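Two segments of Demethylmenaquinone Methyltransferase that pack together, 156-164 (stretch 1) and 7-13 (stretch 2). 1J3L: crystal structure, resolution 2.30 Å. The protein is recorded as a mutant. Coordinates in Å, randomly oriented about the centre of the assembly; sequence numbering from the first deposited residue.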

# COMPACT_ATOMS: atom_id res chain seq x y z
N PRO A 156 5.32 -29.73 2.52
CA PRO A 156 4.07 -29.61 1.76
C PRO A 156 2.90 -30.34 2.41
O PRO A 156 3.09 -31.17 3.30
CB PRO A 156 4.45 -30.17 0.39
CG PRO A 156 5.52 -31.17 0.72
CD PRO A 156 6.35 -30.43 1.73
N PRO A 157 1.66 -30.04 1.97
CA PRO A 157 0.45 -30.67 2.51
C PRO A 157 0.48 -32.20 2.52
O PRO A 157 0.75 -32.83 1.49
CB PRO A 157 -0.65 -30.12 1.61
CG PRO A 157 -0.15 -28.74 1.30
CD PRO A 157 1.31 -29.00 1.00
N SER A 158 0.19 -32.79 3.68
CA SER A 158 0.17 -34.24 3.85
C SER A 158 -1.25 -34.78 3.67
O SER A 158 -2.18 -34.36 4.37
CB SER A 158 0.69 -34.62 5.24
OG SER A 158 -0.18 -34.18 6.27
N GLY A 159 -1.41 -35.72 2.75
CA GLY A 159 -2.72 -36.30 2.49
C GLY A 159 -3.34 -37.01 3.68
O GLY A 159 -3.14 -38.21 3.87
N VAL A 160 -4.10 -36.27 4.49
CA VAL A 160 -4.77 -36.83 5.66
C VAL A 160 -6.28 -36.66 5.48
O VAL A 160 -7.05 -36.71 6.44
CB VAL A 160 -4.31 -36.12 6.96
CG1 VAL A 160 -4.92 -36.80 8.18
CG2 VAL A 160 -2.79 -36.15 7.06
N ARG A 161 -6.68 -36.46 4.23
CA ARG A 161 -8.09 -36.30 3.86
C ARG A 161 -8.26 -36.79 2.42
O ARG A 161 -9.23 -37.48 2.10
CB ARG A 161 -8.51 -34.83 3.94
CG ARG A 161 -8.38 -34.19 5.31
CD ARG A 161 -9.17 -32.89 5.35
NE ARG A 161 -9.06 -32.21 6.64
CZ ARG A 161 -9.88 -31.25 7.04
NH1 ARG A 161 -10.88 -30.86 6.26
NH2 ARG A 161 -9.70 -30.67 8.22
N SER A 162 -7.31 -36.41 1.58
CA SER A 162 -7.31 -36.78 0.16
C SER A 162 -6.28 -35.95 -0.61
O SER A 162 -6.26 -35.95 -1.84
N GLY A 163 -5.41 -35.25 0.13
CA GLY A 163 -4.39 -34.43 -0.50
C GLY A 163 -3.73 -33.48 0.48
O GLY A 163 -2.52 -33.58 0.74
N GLY A 164 -4.51 -32.56 1.03
CA GLY A 164 -3.99 -31.61 1.99
C GLY A 164 -4.08 -32.14 3.41
O GLY A 164 -4.53 -33.29 3.60
OXT GLY A 164 -3.70 -31.40 4.35
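Stretch 2 (7-13) DLSDLYP

Stretch 2 is the last turn of a helix, Asp7 to Leu11, followed by Tyr12, where the chain leaves helical phi/psi (-122/83). Tyr12 N still donates to Leu8 O at 2.8 Å. Stretch 1 has no regular helix or strand and ends at the C-terminal carboxylate of Gly164; the nearest CA atoms across the contact are those of Gly164 and Leu8, 7.3 Å apart.

Leu8, Leu11 and Tyr12 all direct CA-to-CB toward stretch 1, the spacing expected of one side of a helical turn. Tyr12 is the residue of stretch 2 most covered by stretch 1. With chi1 m (-62°) and chi2 77°, its ring extends until the hydroxyl meets the polar backbone: Ser158 N donates to Tyr12 OH at 2.6 Å, and Tyr12 OH donates to Gly164 OXT at 2.7 Å. A phenol suits this place because one oxygen can accept and donate at once, tying two separated parts of stretch 1 to the helix end. Both partners lie at the ring edge, near its plane.

Both leucines adopt the mt rotamer. Leu8 CD1 rests 3.9 Å from Pro157 CG, an apolar contact with a rigid ring. Leu11 CD1 lies 3.8 Å from Gly164 OXT, while Leu11 CD2 covers one face of the Arg161 guanidinium, 3.1 Å from Arg161 NH2; the arginine reaches it through an extended chain, chi2 and chi3 both t.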

# COMPACT_ATOMS: atom_id res chain seq x y z
N ASP A 7 -7.41 -21.87 3.47
CA ASP A 7 -7.82 -23.24 3.77
C ASP A 7 -6.72 -24.00 4.50
O ASP A 7 -6.93 -24.53 5.58
CB ASP A 7 -8.17 -24.02 2.50
CG ASP A 7 -9.19 -23.32 1.65
OD1 ASP A 7 -9.99 -22.55 2.22
OD2 ASP A 7 -9.21 -23.55 0.42
N LEU A 8 -5.55 -24.04 3.87
CA LEU A 8 -4.42 -24.75 4.44
C LEU A 8 -3.99 -24.19 5.78
O LEU A 8 -3.38 -24.89 6.58
CB LEU A 8 -3.26 -24.75 3.44
CG LEU A 8 -3.59 -25.60 2.21
CD1 LEU A 8 -2.45 -25.59 1.22
CD2 LEU A 8 -3.88 -27.04 2.65
N SER A 9 -4.33 -22.93 6.04
CA SER A 9 -3.98 -22.35 7.33
C SER A 9 -4.87 -23.00 8.39
O SER A 9 -4.43 -23.24 9.52
CB SER A 9 -4.19 -20.84 7.34
OG SER A 9 -3.81 -20.30 8.59
N ASP A 10 -6.12 -23.28 8.02
CA ASP A 10 -7.06 -23.91 8.94
C ASP A 10 -6.60 -25.34 9.23
O ASP A 10 -6.53 -25.76 10.39
CB ASP A 10 -8.47 -23.94 8.35
CG ASP A 10 -8.96 -22.56 7.92
OD1 ASP A 10 -8.53 -21.55 8.54
OD2 ASP A 10 -9.78 -22.48 6.99
N LEU A 11 -6.28 -26.08 8.17
CA LEU A 11 -5.81 -27.46 8.29
C LEU A 11 -4.47 -27.57 9.01
O LEU A 11 -4.20 -28.57 9.67
CB LEU A 11 -5.67 -28.11 6.90
CG LEU A 11 -6.83 -28.05 5.90
CD1 LEU A 11 -6.47 -28.87 4.67
CD2 LEU A 11 -8.10 -28.60 6.53
N TYR A 12 -3.63 -26.54 8.88
CA TYR A 12 -2.31 -26.55 9.53
C TYR A 12 -2.09 -25.37 10.47
O TYR A 12 -1.48 -24.37 10.09
CB TYR A 12 -1.20 -26.54 8.48
CG TYR A 12 -1.18 -27.75 7.58
CD1 TYR A 12 -2.10 -27.88 6.54
CD2 TYR A 12 -0.24 -28.76 7.76
CE1 TYR A 12 -2.08 -28.98 5.70
CE2 TYR A 12 -0.22 -29.87 6.93
CZ TYR A 12 -1.14 -29.97 5.90
OH TYR A 12 -1.13 -31.07 5.06
N PRO A 13 -2.57 -25.48 11.71
CA PRO A 13 -2.39 -24.39 12.68
C PRO A 13 -0.94 -24.15 13.09
O PRO A 13 -0.63 -23.13 13.70
CB PRO A 13 -3.27 -24.82 13.85
CG PRO A 13 -4.36 -25.60 13.18
CD PRO A 13 -3.59 -26.43 12.19